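Local coordinates for protein hypothetical glycoside hydrolase (Parabacteroides distasonis, PDB 3TAW) that is of unknown function but is a putative glycoside hydrolase with the five-bladed beta-propeller fold expected of its clan, at residues Lys165-Asn168 with Gly169-Asp173; Tyr239-Ser242 with Gln243-Cys247. All blocks are in the same frame, centred on the assembly; numbering follows the deposited sequence.

Overall arrangement
Contact 1 is a tight turn and contact 2 a loop running into a strand through a beta bulge; both are local, and neither touches the other: their centres lie about 26 Å apart and their nearest atoms about 15 Å. Contact 1 is peripheral, its centre about 23 Å from that of the chain; contact 2 is buried, with the corresponding distance about 15 Å. Their relation runs through a mixed sheet. The loop of contact 1 leads toward strand 179-186, and contact 2 opens strand 244-254, which pairs in parallel with 179-186. A hydrogen bond between E246 OE2 and S178 OG joins contact 2 to the segment just before that first strand. The magnesium ion is held by N355 and F356, not by either contact.

Contact 1 (Lys165-Asn168 with Gly169-Asp173); sequences KAYN and GKFKD. With EDO (1,2-ethanediol), chain L.
G169 is the hub of this tight turn, its backbone N donating to K165 O over 3.2 Å and, more weakly, to A166 O. Positive phi values at Y167, N168 and G169 wind the backbone in a left-handed sense. The next amide, K170 N, reaches A166 O at 3.3 Å almost in line with the carbonyl, whereas it meets Y167 O from above the carbonyl plane. A166 O also accepts a hydrogen bond from a water at 2.7 Å, and the same water accepts one from F171 N, bridging A166 and F171.

Two aromatic side chains meet beside these backbone bonds. With CG beside its backbone N (chi1 -47°), Y167 brings CD2 to 4.0 Å from CE2 of F171, arriving at the edge of the phenylalanine ring. One face of that ring carries K170 CG, 3.9 Å above its centre. After a type I turn, G169 to K172, K172 NZ forms a salt bridge with D173 OD2 at 3.0 Å and a weak hydrogen bond to O2 of a 1,2-ethanediol, probably from the crystallisation liquor. Both rings lean on L223, Y167 OH is hydrogen-bonded to P221 O, and A166 packs against D220 and P221, seating the turn beside strand 220-221 on the way to strand 179-186.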
ATOM      1  N   LYS A 165      19.629  -8.972   0.550  1.00 21.25           N
ATOM      2  CA  LYS A 165      20.559 -10.021   0.108  1.00 22.87           C
ATOM      3  C   LYS A 165      20.794 -10.082  -1.408  1.00 22.42           C
ATOM      4  O   LYS A 165      21.896 -10.439  -1.840  1.00 22.73           O
ATOM      5  CB  LYS A 165      20.091 -11.403   0.592  1.00 24.33           C
ATOM      6  CG  LYS A 165      20.021 -11.544   2.110  1.00 25.73           C
ATOM      7  CD  LYS A 165      19.984 -13.027   2.525  1.00 28.02           C
ATOM      8  CE  LYS A 165      19.819 -13.206   4.019  1.00 29.54           C
ATOM      9  NZ  LYS A 165      18.464 -12.771   4.487  1.00 30.89           N
ATOM     10  N   ALA A 166      19.758  -9.777  -2.189  1.00 21.16           N
ATOM     11  CA  ALA A 166      19.743 -10.015  -3.649  1.00 20.92           C
ATOM     12  C   ALA A 166      20.964  -9.445  -4.345  1.00 21.75           C
ATOM     13  O   ALA A 166      21.351  -8.305  -4.102  1.00 21.00           O
ATOM     14  CB  ALA A 166      18.477  -9.432  -4.284  1.00 19.91           C
ATOM     15  N   TYR A 167      21.549 -10.258  -5.225  1.00 22.70           N
ATOM     16  CA  TYR A 167      22.669  -9.844  -6.081  1.00 24.42           C
ATOM     17  C   TYR A 167      23.776  -9.196  -5.259  1.00 25.76           C
ATOM     18  O   TYR A 167      24.209  -8.075  -5.548  1.00 25.43           O
ATOM     19  CB  TYR A 167      22.192  -8.891  -7.177  1.00 24.46           C
ATOM     20  CG  TYR A 167      20.942  -9.355  -7.888  1.00 24.38           C
ATOM     21  CD1 TYR A 167      20.933 -10.507  -8.689  1.00 25.65           C
ATOM     22  CD2 TYR A 167      19.760  -8.645  -7.761  1.00 23.85           C
ATOM     23  CE1 TYR A 167      19.755 -10.919  -9.339  1.00 25.18           C
ATOM     24  CE2 TYR A 167      18.617  -9.036  -8.406  1.00 23.58           C
ATOM     25  CZ  TYR A 167      18.604 -10.163  -9.176  1.00 24.46           C
ATOM     26  OH  TYR A 167      17.415 -10.498  -9.785  1.00 25.01           O
ATOM     27  N   ASN A 168      24.176  -9.894  -4.202  1.00 27.11           N
ATOM     28  CA  ASN A 168      25.242  -9.434  -3.323  1.00 29.09           C
ATOM     29  C   ASN A 168      24.953  -8.054  -2.713  1.00 28.03           C
ATOM     30  O   ASN A 168      25.870  -7.246  -2.513  1.00 28.07           O
ATOM     31  CB  ASN A 168      26.582  -9.446  -4.083  1.00 31.44           C
ATOM     32  CG  ASN A 168      26.966 -10.843  -4.573  1.00 34.06           C
ATOM     33  OD1 ASN A 168      27.199 -11.058  -5.763  1.00 37.40           O
ATOM     34  ND2 ASN A 168      27.025 -11.801  -3.653  1.00 35.54           N
ATOM     35  N   GLY A 169      23.683  -7.797  -2.398  1.00 26.10           N
ATOM     36  CA  GLY A 169      23.297  -6.546  -1.755  1.00 25.73           C
ATOM     37  C   GLY A 169      23.245  -5.332  -2.662  1.00 25.66           C
ATOM     38  O   GLY A 169      23.254  -4.204  -2.187  1.00 25.14           O
ATOM     39  N   LYS A 170      23.168  -5.562  -3.969  1.00 26.06           N
ATOM     40  CA  LYS A 170      23.216  -4.473  -4.943  1.00 27.35           C
ATOM     41  C   LYS A 170      22.248  -3.326  -4.639  1.00 26.55           C
ATOM     42  O   LYS A 170      22.611  -2.161  -4.774  1.00 26.57           O
ATOM     43  CB  LYS A 170      22.948  -5.004  -6.355  1.00 28.76           C
ATOM     44  CG  LYS A 170      23.074  -3.939  -7.443  1.00 30.25           C
ATOM     45  CD  LYS A 170      23.164  -4.559  -8.841  1.00 31.62           C
ATOM     46  CE  LYS A 170      23.363  -3.488  -9.935  1.00 33.25           C
ATOM     47  NZ  LYS A 170      23.655  -4.137 -11.261  1.00 34.01           N
ATOM     48  N   PHE A 171      21.032  -3.657  -4.220  1.00 24.97           N
ATOM     49  CA  PHE A 171      19.991  -2.654  -4.011  1.00 24.90           C
ATOM     50  C   PHE A 171      19.712  -2.337  -2.552  1.00 24.96           C
ATOM     51  O   PHE A 171      18.749  -1.633  -2.265  1.00 23.92           O
ATOM     52  CB  PHE A 171      18.710  -3.111  -4.702  1.00 24.64           C
ATOM     53  CG  PHE A 171      18.884  -3.291  -6.173  1.00 25.53           C
ATOM     54  CD1 PHE A 171      18.915  -2.180  -7.013  1.00 26.53           C
ATOM     55  CD2 PHE A 171      19.060  -4.552  -6.720  1.00 26.18           C
ATOM     56  CE1 PHE A 171      19.099  -2.322  -8.383  1.00 26.90           C
ATOM     57  CE2 PHE A 171      19.242  -4.713  -8.083  1.00 27.69           C
ATOM     58  CZ  PHE A 171      19.272  -3.583  -8.923  1.00 27.65           C
ATOM     59  N   LYS A 172      20.558  -2.829  -1.640  1.00 25.68           N
ATOM     60  CA  LYS A 172      20.284  -2.706  -0.198  1.00 25.89           C
ATOM     61  C   LYS A 172      20.243  -1.253   0.308  1.00 24.57           C
ATOM     62  O   LYS A 172      19.619  -0.972   1.333  1.00 24.08           O
ATOM     63  CB  LYS A 172      21.285  -3.538   0.623  1.00 27.53           C
ATOM     64  CG  LYS A 172      22.635  -2.900   0.812  1.00 29.31           C
ATOM     65  CD  LYS A 172      23.631  -3.870   1.465  1.00 31.11           C
ATOM     66  CE  LYS A 172      24.936  -3.178   1.784  1.00 33.00           C
ATOM     67  NZ  LYS A 172      24.743  -2.091   2.801  1.00 33.81           N
ATOM     68  N   ASP A 173      20.864  -0.337  -0.423  1.00 24.07           N
ATOM     69  CA  ASP A 173      20.899   1.071  -0.041  1.00 24.44           C
ATOM     70  C   ASP A 173      20.173   1.971  -1.051  1.00 24.05           C
ATOM     71  O   ASP A 173      20.298   3.183  -1.020  1.00 23.09           O
ATOM     72  CB  ASP A 173      22.365   1.509   0.149  1.00 26.00           C
ATOM     73  CG  ASP A 173      23.046   0.766   1.294  1.00 26.69           C
ATOM     74  OD1 ASP A 173      22.448   0.662   2.381  1.00 25.54           O
ATOM     75  OD2 ASP A 173      24.196   0.304   1.124  1.00 28.45           O
TER
HETATM   76  C1  EDO L 397      20.826  -1.541   5.840  1.00 33.57           C
HETATM   77  O1  EDO L 397      19.786  -2.517   5.683  1.00 28.17           O
HETATM   78  C2  EDO L 397      21.863  -1.667   4.732  1.00 34.60           C
HETATM   79  O2  EDO L 397      22.534  -2.927   4.778  1.00 35.00           O
HETATM   80  O   HOH W   1      19.830  -6.100  -3.548  1.00 19.02           O

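Contact 2 (Tyr239-Ser242 with Gln243-Cys247); sequences YFDS and QLTEC
The carboxylate oxygen OD2 of D241 is gripped by the guanidinium of R299 through a salt bridge and by Y262 OH through a hydrogen bond, while the methyl CG2 of T245 comes up to it at 3.9 Å. OD1 has its own partner, NE of R236, so both oxygens of this buried acid are engaged. The aspartate CG sits between the backbone N and the carbonyl carbon (chi1 57°), which folds the carboxylate back over the preceding residue: OD1 stands 3.9 Å above the ring plane of F240, displaced toward the rim.

Across the bend the contact is entirely one of van der Waals touch. D241 CB approaches L244 O at 3.8 Å and T245 CG2 at 4.0 Å, the two side chains crossing at a slant. In T245 the methyl lies anti to the carbonyl carbon, and it is this branch, rather than OG1, that meets the aspartate.

The loop before the strand is tied together by S242. Its OG donates to Y239 O over 2.8 Å, nearly in line with that carbonyl, and closes a small turn around F240. The same oxygen is hydrogen-bonded to the backbone N of E267. At the end of an extended chain, OE1 of Q243 is hydrogen-bonded to K265 NZ and NE2 to E267 OE1.

A classic beta bulge, with Q243 and L244 set opposite the single residue K265, starts strand 244-254 against its antiparallel neighbour 257-265. F240, ahead of the bulge, and L244, within it, also pack on strand 281-288, so the bend joins the incoming loop to three consecutive strands of the mixed sheet.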
ATOM      1  N   TYR A 239      -1.420  11.444 -19.496  1.00 17.16           N
ATOM      2  CA  TYR A 239      -2.355  10.703 -18.652  1.00 16.48           C
ATOM      3  C   TYR A 239      -2.212  11.139 -17.215  1.00 16.15           C
ATOM      4  O   TYR A 239      -1.268  11.830 -16.865  1.00 16.38           O
ATOM      5  CB  TYR A 239      -2.113   9.192 -18.765  1.00 16.21           C
ATOM      6  CG  TYR A 239      -2.396   8.629 -20.145  1.00 16.16           C
ATOM      7  CD1 TYR A 239      -1.455   8.731 -21.182  1.00 16.46           C
ATOM      8  CD2 TYR A 239      -3.599   8.005 -20.428  1.00 16.29           C
ATOM      9  CE1 TYR A 239      -1.726   8.206 -22.447  1.00 16.77           C
ATOM     10  CE2 TYR A 239      -3.883   7.502 -21.690  1.00 16.53           C
ATOM     11  CZ  TYR A 239      -2.934   7.584 -22.694  1.00 16.84           C
ATOM     12  OH  TYR A 239      -3.233   7.072 -23.938  1.00 17.16           O
ATOM     13  N   PHE A 240      -3.153  10.708 -16.386  1.00 15.77           N
ATOM     14  CA  PHE A 240      -3.158  11.052 -14.954  1.00 15.80           C
ATOM     15  C   PHE A 240      -1.927  10.520 -14.229  1.00 15.49           C
ATOM     16  O   PHE A 240      -1.510  11.099 -13.216  1.00 15.76           O
ATOM     17  CB  PHE A 240      -4.421  10.525 -14.270  1.00 15.61           C
ATOM     18  CG  PHE A 240      -4.455   9.032 -14.128  1.00 15.17           C
ATOM     19  CD1 PHE A 240      -4.847   8.237 -15.196  1.00 15.87           C
ATOM     20  CD2 PHE A 240      -4.079   8.424 -12.940  1.00 14.85           C
ATOM     21  CE1 PHE A 240      -4.859   6.861 -15.086  1.00 15.31           C
ATOM     22  CE2 PHE A 240      -4.092   7.050 -12.805  1.00 14.89           C
ATOM     23  CZ  PHE A 240      -4.465   6.258 -13.902  1.00 14.76           C
ATOM     24  N   ASP A 241      -1.383   9.401 -14.717  1.00 14.95           N
ATOM     25  CA  ASP A 241      -0.171   8.810 -14.162  1.00 14.49           C
ATOM     26  C   ASP A 241       1.056   9.185 -14.985  1.00 15.21           C
ATOM     27  O   ASP A 241       1.681   8.343 -15.603  1.00 15.13           O
ATOM     28  CB  ASP A 241      -0.324   7.289 -14.018  1.00 14.23           C
ATOM     29  CG  ASP A 241      -0.661   6.572 -15.332  1.00 14.47           C
ATOM     30  OD1 ASP A 241      -1.159   7.201 -16.315  1.00 15.08           O
ATOM     31  OD2 ASP A 241      -0.458   5.323 -15.365  1.00 13.84           O
ATOM     32  N   SER A 242       1.402  10.467 -14.917  1.00 15.78           N
ATOM     33  CA  SER A 242       2.398  11.096 -15.770  1.00 16.65           C
ATOM     34  C   SER A 242       3.669  11.493 -15.028  1.00 17.03           C
ATOM     35  O   SER A 242       4.681  11.814 -15.671  1.00 17.42           O
ATOM     36  CB  SER A 242       1.770  12.317 -16.471  1.00 17.23           C
ATOM     37  OG  SER A 242       0.912  13.069 -15.596  1.00 17.73           O
ATOM     38  N   GLN A 243       3.638  11.490 -13.690  1.00 16.76           N
ATOM     39  CA  GLN A 243       4.852  11.696 -12.902  1.00 17.49           C
ATOM     40  C   GLN A 243       5.272  10.485 -12.091  1.00 16.85           C
ATOM     41  O   GLN A 243       6.471  10.225 -11.950  1.00 17.10           O
ATOM     42  CB  GLN A 243       4.731  12.917 -11.980  1.00 18.70           C
ATOM     43  CG  GLN A 243       6.072  13.283 -11.340  1.00 20.23           C
ATOM     44  CD  GLN A 243       5.995  14.521 -10.459  1.00 21.62           C
ATOM     45  OE1 GLN A 243       6.264  14.459  -9.256  1.00 24.36           O
ATOM     46  NE2 GLN A 243       5.635  15.640 -11.048  1.00 22.65           N
ATOM     47  N   LEU A 244       4.295   9.779 -11.524  1.00 15.87           N
ATOM     48  CA  LEU A 244       4.563   8.565 -10.730  1.00 15.44           C
ATOM     49  C   LEU A 244       3.552   7.487 -11.060  1.00 14.80           C
ATOM     50  O   LEU A 244       2.416   7.784 -11.432  1.00 14.99           O
ATOM     51  CB  LEU A 244       4.516   8.838  -9.215  1.00 15.45           C
ATOM     52  CG  LEU A 244       5.444   9.905  -8.630  1.00 16.09           C
ATOM     53  CD1 LEU A 244       5.040  10.187  -7.168  1.00 15.73           C
ATOM     54  CD2 LEU A 244       6.927   9.529  -8.768  1.00 15.99           C
ATOM     55  N   THR A 245       4.000   6.239 -10.921  1.00 14.44           N
ATOM     56  CA  THR A 245       3.143   5.035 -10.997  1.00 14.25           C
ATOM     57  C   THR A 245       3.469   4.156  -9.777  1.00 13.84           C
ATOM     58  O   THR A 245       4.397   3.333  -9.804  1.00 14.38           O
ATOM     59  CB  THR A 245       3.376   4.225 -12.279  1.00 14.50           C
ATOM     60  OG1 THR A 245       4.769   3.925 -12.407  1.00 15.08           O
ATOM     61  CG2 THR A 245       2.910   5.004 -13.514  1.00 14.51           C
ATOM     62  N   GLU A 246       2.728   4.370  -8.695  1.00 13.42           N
ATOM     63  CA  GLU A 246       3.090   3.812  -7.394  1.00 12.93           C
ATOM     64  C   GLU A 246       2.122   2.697  -6.995  1.00 12.49           C
ATOM     65  O   GLU A 246       0.897   2.914  -6.860  1.00 12.46           O
ATOM     66  CB  GLU A 246       3.129   4.908  -6.323  1.00 13.25           C
ATOM     67  CG  GLU A 246       3.571   4.419  -4.968  1.00 13.16           C
ATOM     68  CD  GLU A 246       4.011   5.528  -4.037  1.00 14.10           C
ATOM     69  OE1 GLU A 246       3.632   6.696  -4.294  1.00 14.67           O
ATOM     70  OE2 GLU A 246       4.755   5.225  -3.076  1.00 14.93           O
ATOM     71  N   CYS A 247       2.669   1.505  -6.793  1.00 12.36           N
ATOM     72  CA  CYS A 247       1.856   0.341  -6.505  1.00 12.14           C
ATOM     73  C   CYS A 247       0.943   0.571  -5.294  1.00 12.15           C
ATOM     74  O   CYS A 247       1.297   1.274  -4.363  1.00 11.88           O
ATOM     75  CB  CYS A 247       2.741  -0.873  -6.289  1.00 12.59           C
ATOM     76  SG  CYS A 247       3.610  -1.373  -7.772  1.00 13.70           S
TER